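Local coordinates for putative glyoxalase superfamily protein (Ralstonia eutropha, PDB 3IUZ) that probably acts as an iron(II)-dependent dioxygenase of the 2-oxoadipate dioxygenase/decarboxylase family, which turns 2-oxoadipate into 2-hydroxyglutarate, at residues L107-Y112 / T177-L182; D154-A159 / E217-E222; F236-D241 / F302-T307. All coordinates share one frame; numbering follows the deposited sequence. Where two conformers were deposited one is given.

Interaction 1: residues L107-Y112 / T177-L182; sequences LRPLGY and TLLWQL
P109 rests on the face of the W180 indole, where the last turn of helix 101-110 meets helix 173-185. The first of these helices ends in a Schellman motif at G111, whose positive phi would jam any CB against the carbonyl O of L110; a residue without a side chain therefore suits the turn. Proline is equally at home at 109: its N has no hydrogen to give to the preceding turn, the helix kinks there, and its compact apolar ring faces helix 173-185.

The CH-pi contact comes first. P109 CB stands 3.7 Å from the centroid of the six-membered ring of W180, 11° off its normal, so it sits over that ring, while P109 CG approaches W180 CZ2 at 3.6 Å. The indole leaves the backbone with CG anti to the carbonyl carbon (chi1 -68°), and its long reach carries the benzo half back over the proline although the CB bond points away. W180 is exposed, and a hexaethylene glycol, probably from the crystallisation liquor, lies close to it.

Aliphatic packing fills the inner side. L110 CD2 meets L182 CD2 at 3.8 Å, two branched tips that suit a buried seam continued by L49 and I45 of helix 42-60. L179 also packs on P109 and L110, but it was modelled in two conformers, and the tight approach of its CG to P109 CG is doubtful in detail.

Polar bonds close the turn itself. G111 N bonds to R108 O and Y112 N to L107 O, L110 O goes instead to H132 NE2, and R108 NH1 donates in its guanidinium plane to Y112 O, 3.0 Å away at an angle of 165°.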
loop_
_atom_site.group_PDB
_atom_site.type_symbol
_atom_site.label_atom_id
_atom_site.label_comp_id
_atom_site.label_asym_id
_atom_site.label_seq_id
_atom_site.Cartn_x
_atom_site.Cartn_y
_atom_site.Cartn_z
ATOM N N LEU A 107 3.994 7.342 8.594
ATOM C CA LEU A 107 3.083 8.210 7.865
ATOM C C LEU A 107 2.877 9.554 8.569
ATOM O O LEU A 107 2.653 10.562 7.909
ATOM C CB LEU A 107 1.695 7.545 7.711
ATOM C CG LEU A 107 1.725 6.195 6.980
ATOM C CD1 LEU A 107 0.402 5.491 6.856
ATOM C CD2 LEU A 107 2.338 6.385 5.584
ATOM N N ARG A 108 2.901 9.545 9.908
ATOM C CA ARG A 108 2.614 10.754 10.691
ATOM C C ARG A 108 3.695 11.805 10.424
ATOM O O ARG A 108 3.363 12.887 10.007
ATOM C CB ARG A 108 2.444 10.424 12.169
ATOM C CG ARG A 108 1.198 9.618 12.453
ATOM C CD ARG A 108 -0.097 10.401 12.376
ATOM N NE ARG A 108 -0.237 11.246 13.540
ATOM C CZ ARG A 108 -0.416 12.554 13.555
ATOM N NH1 ARG A 108 -0.512 13.268 12.440
ATOM N NH2 ARG A 108 -0.471 13.176 14.736
ATOM N N PRO A 109 4.984 11.469 10.571
ATOM C CA PRO A 109 5.980 12.501 10.255
ATOM C C PRO A 109 6.057 12.875 8.751
ATOM O O PRO A 109 6.502 13.963 8.394
ATOM C CB PRO A 109 7.284 11.870 10.741
ATOM C CG PRO A 109 6.985 10.377 10.797
ATOM C CD PRO A 109 5.604 10.296 11.226
ATOM N N LEU A 110 5.628 11.995 7.853
ATOM C CA LEU A 110 5.448 12.369 6.440
ATOM C C LEU A 110 4.360 13.421 6.190
ATOM O O LEU A 110 4.347 14.030 5.129
ATOM C CB LEU A 110 5.124 11.184 5.574
ATOM C CG LEU A 110 6.298 10.239 5.266
ATOM C CD1 LEU A 110 5.769 8.961 4.502
ATOM C CD2 LEU A 110 7.492 10.900 4.518
ATOM N N GLY A 111 3.452 13.599 7.152
ATOM C CA GLY A 111 2.400 14.596 7.037
ATOM C C GLY A 111 0.982 14.031 6.984
ATOM O O GLY A 111 0.052 14.772 6.756
ATOM N N TYR A 112 0.807 12.716 7.146
ATOM C CA TYR A 112 -0.532 12.125 7.179
ATOM C C TYR A 112 -1.209 12.286 8.563
ATOM O O TYR A 112 -0.552 12.354 9.605
ATOM C CB TYR A 112 -0.514 10.628 6.804
ATOM C CG TYR A 112 -0.146 10.398 5.359
ATOM C CD1 TYR A 112 1.185 10.316 4.975
ATOM C CD2 TYR A 112 -1.136 10.244 4.375
ATOM C CE1 TYR A 112 1.533 10.091 3.645
ATOM C CE2 TYR A 112 -0.801 10.063 3.056
ATOM C CZ TYR A 112 0.531 9.976 2.696
ATOM O OH TYR A 112 0.881 9.783 1.384
ATOM N N THR A 177 16.113 9.241 11.308
ATOM C CA THR A 177 16.779 10.530 11.301
ATOM C C THR A 177 16.158 11.487 10.283
ATOM O O THR A 177 15.799 12.662 10.602
ATOM C CB THR A 177 18.279 10.355 10.965
ATOM O OG1 THR A 177 18.894 9.538 11.979
ATOM C CG2 THR A 177 18.989 11.728 10.866
ATOM N N LEU A 178 15.963 10.994 9.060
ATOM C CA LEU A 178 15.501 11.862 7.957
ATOM C C LEU A 178 13.999 12.193 8.095
ATOM O O LEU A 178 13.573 13.318 7.813
ATOM C CB LEU A 178 15.809 11.203 6.582
ATOM C CG LEU A 178 17.321 11.111 6.243
ATOM C CD1 LEU A 178 17.599 10.337 4.907
ATOM C CD2 LEU A 178 17.920 12.543 6.189
ATOM N N LEU A 179 13.238 11.196 8.536
ATOM C CA LEU A 179 11.819 11.348 8.816
ATOM C C LEU A 179 11.525 12.486 9.814
ATOM O O LEU A 179 10.671 13.332 9.590
ATOM C CB LEU A 179 11.323 10.024 9.385
ATOM C CG LEU A 179 9.884 9.648 9.147
ATOM C CD1 LEU A 179 9.515 9.997 7.709
ATOM C CD2 LEU A 179 9.730 8.124 9.511
ATOM N N TRP A 180 12.260 12.508 10.932
ATOM C CA TRP A 180 12.047 13.497 11.969
ATOM C C TRP A 180 12.670 14.866 11.673
ATOM O O TRP A 180 12.128 15.873 12.154
ATOM C CB TRP A 180 12.409 12.877 13.340
ATOM C CG TRP A 180 11.401 11.832 13.604
ATOM C CD1 TRP A 180 11.511 10.475 13.403
ATOM C CD2 TRP A 180 10.023 12.069 13.914
ATOM N NE1 TRP A 180 10.312 9.874 13.638
ATOM C CE2 TRP A 180 9.382 10.825 13.947
ATOM C CE3 TRP A 180 9.272 13.221 14.171
ATOM C CZ2 TRP A 180 8.014 10.695 14.227
ATOM C CZ3 TRP A 180 7.913 13.088 14.440
ATOM C CH2 TRP A 180 7.317 11.812 14.510
ATOM N N GLN A 181 13.739 14.934 10.858
ATOM C CA GLN A 181 14.197 16.212 10.280
ATOM C C GLN A 181 13.089 16.807 9.394
ATOM O O GLN A 181 12.834 18.017 9.420
ATOM C CB GLN A 181 15.483 16.035 9.435
ATOM C CG GLN A 181 16.683 15.691 10.381
ATOM C CD GLN A 181 17.988 15.518 9.674
ATOM O OE1 GLN A 181 18.090 15.769 8.457
ATOM N NE2 GLN A 181 18.996 15.080 10.426
ATOM N N LEU A 182 12.457 15.937 8.610
ATOM C CA LEU A 182 11.411 16.323 7.674
ATOM C C LEU A 182 10.221 16.845 8.460
ATOM O O LEU A 182 9.685 17.875 8.106
ATOM C CB LEU A 182 10.980 15.146 6.796
ATOM C CG LEU A 182 9.859 15.400 5.777
ATOM C CD1 LEU A 182 10.196 16.535 4.810
ATOM C CD2 LEU A 182 9.535 14.097 5.012
#

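Interaction 2: residues D154-A159 / E217-E222; sequences DAFREA and ETLLRE
F156 and E222, which touch across this helix pair, both reach one polar atom, the hydroxyl OG of S153: F156 N donates to it, and E222 OE2 shares a hydrogen bond with it. The serine stands just before helix 154-164, so the carboxylate of E222 lies near that helix's N-terminal end, where the dipole would probably favour a negative charge. The glutamate chain, extended beyond CG, slides past F156 in the opposite direction and brings OE2 to 3.5 Å from F156 CB.

The rest of the contact is mainly apolar. F156 has CG anti to the backbone N (chi1 -179°), which starts the ring off beside the carbonyl carbon; L219 crosses it at about a right angle, CD2 over the centre of the ring and 3.8 Å from its centroid. The carbonyl O of L219 meets the ring edge, 3.5 Å from F156 CE2. The same CD2 touches A159 CB at 3.7 Å; alanine is small enough here to let the leucine branch in. T218 turns its methyl CG2 onto F156 CA (3.8 Å), while its hydroxyl is tied back to A214 O of its own helix. This suits threonine, which offers carbon to the partner and oxygen to its own backbone.

On another side of helix 154-164, R157 NH1 and NH2 approach D154 OD1 end-on, NH1 at 3.1 Å on the anti lone pair, in a salt bridge.

This is the packing of two steeply crossed helices, 154-164 and 213-222, at -128° with segment axes 8.9 Å apart. Helix 224-232 packs against the apolar side, with M226 touching both F156 and L219 and A230 meeting L219, while F152 stacks on the ring of F156.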
loop_
_atom_site.group_PDB
_atom_site.type_symbol
_atom_site.label_atom_id
_atom_site.label_comp_id
_atom_site.label_asym_id
_atom_site.label_seq_id
_atom_site.Cartn_x
_atom_site.Cartn_y
_atom_site.Cartn_z
ATOM N N ASP A 154 -6.555 -21.903 19.626
ATOM C CA ASP A 154 -5.255 -21.985 20.227
ATOM C C ASP A 154 -4.234 -22.254 19.165
ATOM O O ASP A 154 -3.173 -21.636 19.142
ATOM C CB ASP A 154 -5.173 -23.109 21.260
ATOM C CG ASP A 154 -5.879 -22.785 22.560
ATOM O OD1 ASP A 154 -6.322 -21.642 22.779
ATOM O OD2 ASP A 154 -6.013 -23.730 23.371
ATOM N N ALA A 155 -4.544 -23.206 18.303
ATOM C CA ALA A 155 -3.592 -23.620 17.282
ATOM C C ALA A 155 -3.249 -22.433 16.362
ATOM O O ALA A 155 -2.106 -22.208 15.965
ATOM C CB ALA A 155 -4.152 -24.833 16.471
ATOM N N PHE A 156 -4.277 -21.708 16.015
ATOM C CA PHE A 156 -4.136 -20.534 15.146
ATOM C C PHE A 156 -3.261 -19.461 15.799
ATOM O O PHE A 156 -2.318 -18.966 15.190
ATOM C CB PHE A 156 -5.515 -19.990 14.873
ATOM C CG PHE A 156 -5.550 -18.798 13.974
ATOM C CD1 PHE A 156 -5.337 -17.535 14.490
ATOM C CD2 PHE A 156 -5.897 -18.926 12.626
ATOM C CE1 PHE A 156 -5.395 -16.412 13.681
ATOM C CE2 PHE A 156 -5.990 -17.794 11.819
ATOM C CZ PHE A 156 -5.740 -16.538 12.352
ATOM N N ARG A 157 -3.549 -19.133 17.050
ATOM C CA ARG A 157 -2.764 -18.096 17.728
ATOM C C ARG A 157 -1.291 -18.470 17.898
ATOM O O ARG A 157 -0.423 -17.618 17.762
ATOM C CB ARG A 157 -3.443 -17.676 19.042
ATOM C CG ARG A 157 -4.772 -16.943 18.739
ATOM C CD ARG A 157 -5.745 -16.620 19.885
ATOM N NE ARG A 157 -5.257 -17.146 21.104
ATOM C CZ ARG A 157 -5.664 -18.258 21.680
ATOM N NH1 ARG A 157 -6.671 -18.990 21.213
ATOM N NH2 ARG A 157 -5.066 -18.601 22.774
ATOM N N GLU A 158 -1.002 -19.751 18.143
ATOM C CA GLU A 158 0.381 -20.248 18.144
ATOM C C GLU A 158 1.027 -20.138 16.772
ATOM O O GLU A 158 2.208 -19.827 16.654
ATOM C CB GLU A 158 0.404 -21.717 18.557
ATOM C CG GLU A 158 0.024 -21.942 20.001
ATOM C CD GLU A 158 -0.394 -23.388 20.269
ATOM O OE1 GLU A 158 -0.110 -24.282 19.405
ATOM O OE2 GLU A 158 -1.010 -23.608 21.345
ATOM N N ALA A 159 0.245 -20.423 15.735
ATOM C CA ALA A 159 0.723 -20.297 14.364
ATOM C C ALA A 159 1.080 -18.834 14.054
ATOM O O ALA A 159 2.139 -18.572 13.491
ATOM C CB ALA A 159 -0.299 -20.805 13.391
ATOM N N GLU A 217 -1.191 -23.154 6.565
ATOM C CA GLU A 217 -2.430 -23.913 6.414
ATOM C C GLU A 217 -3.310 -23.800 7.652
ATOM O O GLU A 217 -4.511 -23.613 7.536
ATOM C CB GLU A 217 -2.127 -25.370 6.024
ATOM C CG GLU A 217 -1.486 -25.433 4.629
ATOM C CD GLU A 217 -0.814 -26.753 4.275
ATOM O OE1 GLU A 217 -0.570 -27.599 5.163
ATOM O OE2 GLU A 217 -0.527 -26.923 3.072
ATOM N N THR A 218 -2.718 -23.864 8.841
ATOM C CA THR A 218 -3.492 -23.626 10.079
ATOM C C THR A 218 -4.200 -22.282 10.044
ATOM O O THR A 218 -5.404 -22.181 10.380
ATOM C CB THR A 218 -2.605 -23.689 11.316
ATOM O OG1 THR A 218 -2.109 -25.029 11.463
ATOM C CG2 THR A 218 -3.373 -23.261 12.582
ATOM N N LEU A 219 -3.478 -21.248 9.613
ATOM C CA LEU A 219 -4.090 -19.920 9.508
ATOM C C LEU A 219 -5.198 -19.936 8.473
ATOM O O LEU A 219 -6.299 -19.385 8.685
ATOM C CB LEU A 219 -3.037 -18.849 9.176
ATOM C CG LEU A 219 -1.840 -18.669 10.177
ATOM C CD1 LEU A 219 -0.780 -17.725 9.597
ATOM C CD2 LEU A 219 -2.282 -18.213 11.546
ATOM N N LEU A 220 -4.918 -20.567 7.349
ATOM C CA LEU A 220 -5.865 -20.507 6.249
ATOM C C LEU A 220 -7.207 -21.153 6.580
ATOM O O LEU A 220 -8.235 -20.714 6.069
ATOM C CB LEU A 220 -5.262 -21.122 5.003
ATOM C CG LEU A 220 -6.018 -21.022 3.687
ATOM C CD1 LEU A 220 -6.452 -19.585 3.335
ATOM C CD2 LEU A 220 -5.161 -21.677 2.578
ATOM N N ARG A 221 -7.207 -22.150 7.445
ATOM C CA ARG A 221 -8.454 -22.775 7.849
ATOM C C ARG A 221 -9.405 -21.829 8.601
ATOM O O ARG A 221 -10.613 -22.046 8.601
ATOM C CB ARG A 221 -8.177 -23.999 8.689
ATOM C CG ARG A 221 -7.261 -24.975 7.966
ATOM C CD ARG A 221 -7.462 -26.437 8.289
ATOM N NE ARG A 221 -6.399 -27.159 7.585
ATOM C CZ ARG A 221 -5.192 -27.418 8.099
ATOM N NH1 ARG A 221 -4.876 -27.061 9.347
ATOM N NH2 ARG A 221 -4.288 -28.048 7.350
ATOM N N GLU A 222 -8.887 -20.802 9.252
ATOM C CA GLU A 222 -9.745 -19.892 10.012
ATOM C C GLU A 222 -9.828 -18.485 9.458
ATOM O O GLU A 222 -10.807 -17.791 9.696
ATOM C CB GLU A 222 -9.358 -19.879 11.484
ATOM C CG GLU A 222 -9.219 -21.287 12.075
ATOM C CD GLU A 222 -8.795 -21.295 13.493
ATOM O OE1 GLU A 222 -9.269 -20.435 14.258
ATOM O OE2 GLU A 222 -7.980 -22.191 13.853
#

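Interaction 3: residues F236-D241 / F302-T307; sequences FNHATD and FYEFIT
H238 and F302 both hold CG between the backbone N and the carbonyl carbon (chi1 69° and 64°), and this shared torsion starts both side chains off alike; they lie side by side, pointing the same way. The ring planes differ by 22° but are slid apart and barely overlap. What covers the phenyl face is H238 CB, 3.4 Å from the F302 centroid. The imidazole is held in rotation by ND1, which donates a nearly straight bond to N237 OD1 at 3.1 Å.

Beyond the rings, T240 OG1 donates to E304 OE1 at 2.7 Å, from above the carboxylate plane. The same oxygen is bonded to Q274 NE2 and to a water that donates to it at 2.9 Å and is also bonded to H238 NE2. H82 meets the H238 ring from strand 80-87. Two histidines and a glutamate gathered on one sheet face are consistent with an iron site as in other glyoxalase-superfamily enzymes.

The backbones form a parallel pair in the curled mixed sheet of that fold, with H238, A239, T240 and D241 beside F302, Y303, E304 and F305. Bonds alternate along it, among them E304 N to A239 O (2.8 Å).

Chemistry changes on the face bearing A239, Y303, D241 and F305. Y303 OH donates to D241 OD2 at 2.7 Å. OD2 lies at the ring edge near its plane, but the carboxylate is turned almost perpendicular to the ring and is met from above; D241 OD1 is taken by V79 N, so both buried oxygens have partners. The small A239 leaves room for F54 of helix 42-60.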
loop_
_atom_site.group_PDB
_atom_site.type_symbol
_atom_site.label_atom_id
_atom_site.label_comp_id
_atom_site.label_asym_id
_atom_site.label_seq_id
_atom_site.Cartn_x
_atom_site.Cartn_y
_atom_site.Cartn_z
ATOM N N PHE A 236 1.828 -3.880 0.042
ATOM C CA PHE A 236 0.493 -3.415 -0.388
ATOM C C PHE A 236 -0.416 -4.600 -0.826
ATOM O O PHE A 236 0.004 -5.436 -1.654
ATOM C CB PHE A 236 0.616 -2.442 -1.584
ATOM C CG PHE A 236 0.805 -0.954 -1.233
ATOM C CD1 PHE A 236 0.837 -0.487 0.072
ATOM C CD2 PHE A 236 0.905 -0.011 -2.267
ATOM C CE1 PHE A 236 1.008 0.884 0.323
ATOM C CE2 PHE A 236 1.058 1.347 -2.007
ATOM C CZ PHE A 236 1.088 1.797 -0.738
ATOM N N ASN A 237 -1.640 -4.638 -0.309
ATOM C CA ASN A 237 -2.647 -5.609 -0.665
ATOM C C ASN A 237 -3.272 -5.215 -2.024
ATOM O O ASN A 237 -3.624 -6.087 -2.853
ATOM C CB ASN A 237 -3.708 -5.619 0.405
ATOM C CG ASN A 237 -4.851 -6.561 0.111
ATOM O OD1 ASN A 237 -5.881 -6.118 -0.317
ATOM N ND2 ASN A 237 -4.656 -7.880 0.344
ATOM N N HIS A 238 -3.412 -3.902 -2.234
ATOM C CA HIS A 238 -3.916 -3.396 -3.476
ATOM C C HIS A 238 -3.600 -1.922 -3.620
ATOM O O HIS A 238 -3.278 -1.233 -2.619
ATOM C CB HIS A 238 -5.429 -3.694 -3.612
ATOM C CG HIS A 238 -6.313 -2.920 -2.672
ATOM N ND1 HIS A 238 -6.817 -3.452 -1.501
ATOM C CD2 HIS A 238 -6.804 -1.658 -2.749
ATOM C CE1 HIS A 238 -7.596 -2.561 -0.914
ATOM N NE2 HIS A 238 -7.571 -1.451 -1.629
ATOM N N ALA A 239 -3.595 -1.477 -4.871
ATOM C CA ALA A 239 -3.596 -0.072 -5.194
ATOM C C ALA A 239 -4.891 0.252 -5.898
ATOM O O ALA A 239 -5.412 -0.570 -6.655
ATOM C CB ALA A 239 -2.441 0.295 -6.092
ATOM N N THR A 240 -5.347 1.489 -5.720
ATOM C CA THR A 240 -6.634 1.924 -6.239
ATOM C C THR A 240 -6.516 3.171 -7.068
ATOM O O THR A 240 -5.782 4.115 -6.715
ATOM C CB THR A 240 -7.613 2.140 -5.083
ATOM O OG1 THR A 240 -7.703 0.927 -4.342
ATOM C CG2 THR A 240 -9.046 2.566 -5.546
ATOM N N ASP A 241 -7.281 3.199 -8.150
ATOM C CA ASP A 241 -7.142 4.205 -9.210
ATOM C C ASP A 241 -8.484 4.902 -9.219
ATOM O O ASP A 241 -9.525 4.240 -9.338
ATOM C CB ASP A 241 -6.835 3.472 -10.527
ATOM C CG ASP A 241 -6.695 4.368 -11.742
ATOM O OD1 ASP A 241 -6.928 5.604 -11.677
ATOM O OD2 ASP A 241 -6.321 3.804 -12.815
ATOM N N PHE A 302 -3.827 -6.920 -5.826
ATOM C CA PHE A 302 -4.775 -6.567 -6.896
ATOM C C PHE A 302 -4.801 -5.066 -7.185
ATOM O O PHE A 302 -4.215 -4.244 -6.430
ATOM C CB PHE A 302 -6.204 -7.127 -6.658
ATOM C CG PHE A 302 -6.947 -6.594 -5.437
ATOM C CD1 PHE A 302 -6.814 -7.210 -4.207
ATOM C CD2 PHE A 302 -7.804 -5.503 -5.536
ATOM C CE1 PHE A 302 -7.525 -6.789 -3.107
ATOM C CE2 PHE A 302 -8.498 -5.038 -4.425
ATOM C CZ PHE A 302 -8.372 -5.700 -3.201
ATOM N N TYR A 303 -5.392 -4.729 -8.324
ATOM C CA TYR A 303 -5.568 -3.350 -8.795
ATOM C C TYR A 303 -7.046 -3.063 -8.771
ATOM O O TYR A 303 -7.847 -3.824 -9.315
ATOM C CB TYR A 303 -5.035 -3.207 -10.215
ATOM C CG TYR A 303 -4.866 -1.789 -10.732
ATOM C CD1 TYR A 303 -5.917 -1.108 -11.329
ATOM C CD2 TYR A 303 -3.633 -1.174 -10.712
ATOM C CE1 TYR A 303 -5.761 0.169 -11.824
ATOM C CE2 TYR A 303 -3.458 0.095 -11.248
ATOM C CZ TYR A 303 -4.505 0.763 -11.781
ATOM O OH TYR A 303 -4.328 2.047 -12.273
ATOM N N GLU A 304 -7.405 -1.944 -8.152
ATOM C CA GLU A 304 -8.769 -1.602 -7.864
ATOM C C GLU A 304 -9.114 -0.219 -8.418
ATOM O O GLU A 304 -8.247 0.639 -8.573
ATOM C CB GLU A 304 -8.978 -1.612 -6.334
ATOM C CG GLU A 304 -10.372 -1.127 -5.831
ATOM C CD GLU A 304 -10.456 -1.178 -4.317
ATOM O OE1 GLU A 304 -10.023 -0.219 -3.642
ATOM O OE2 GLU A 304 -10.907 -2.215 -3.818
ATOM N N PHE A 305 -10.385 -0.032 -8.709
ATOM C CA PHE A 305 -10.911 1.217 -9.210
ATOM C C PHE A 305 -11.916 1.793 -8.218
ATOM O O PHE A 305 -12.664 1.057 -7.565
ATOM C CB PHE A 305 -11.640 1.008 -10.527
ATOM C CG PHE A 305 -10.777 0.491 -11.610
ATOM C CD1 PHE A 305 -9.887 1.305 -12.256
ATOM C CD2 PHE A 305 -10.825 -0.836 -11.967
ATOM C CE1 PHE A 305 -9.059 0.827 -13.263
ATOM C CE2 PHE A 305 -9.997 -1.295 -13.004
ATOM C CZ PHE A 305 -9.124 -0.447 -13.626
ATOM N N ILE A 306 -11.967 3.127 -8.162
ATOM C CA ILE A 306 -12.872 3.793 -7.242
ATOM C C ILE A 306 -13.394 5.045 -7.920
ATOM O O ILE A 306 -12.664 5.699 -8.659
ATOM C CB ILE A 306 -12.157 4.172 -5.932
ATOM C CG1 ILE A 306 -13.164 4.638 -4.855
ATOM C CG2 ILE A 306 -11.059 5.214 -6.180
ATOM C CD1 ILE A 306 -12.544 4.490 -3.392
ATOM N N THR A 307 -14.670 5.335 -7.693
ATOM C CA THR A 307 -15.247 6.629 -8.031
ATOM C C THR A 307 -15.722 7.310 -6.721
ATOM O O THR A 307 -16.352 6.669 -5.856
ATOM C CB THR A 307 -16.403 6.498 -9.070
ATOM O OG1 THR A 307 -15.861 6.177 -10.353
ATOM C CG2 THR A 307 -17.195 7.799 -9.195
HETATM O O HOH W 1 -9.600 -0.308 -0.776
#

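How the interactions relate
Interaction 3 lies deepest, its centre about 9 Å from that of the chain, and pairs sheet strands through backbone bonds and buried polar side chains. Interactions 1 and 2 are helix contacts farther out, about 18 and 25 Å from the chain centre, and depend on apolar packing; interaction 1 is mostly buried with one exposed tryptophan, interaction 2 only partly buried with a polar end. All three include a CH-pi contact over an aromatic face. Helix 42-60 links interactions 1 and 3, packing against each. Along the chain 154-159 falls between 107-112 and 177-182, so interactions 1 and 2 cross, whereas interaction 3 follows both.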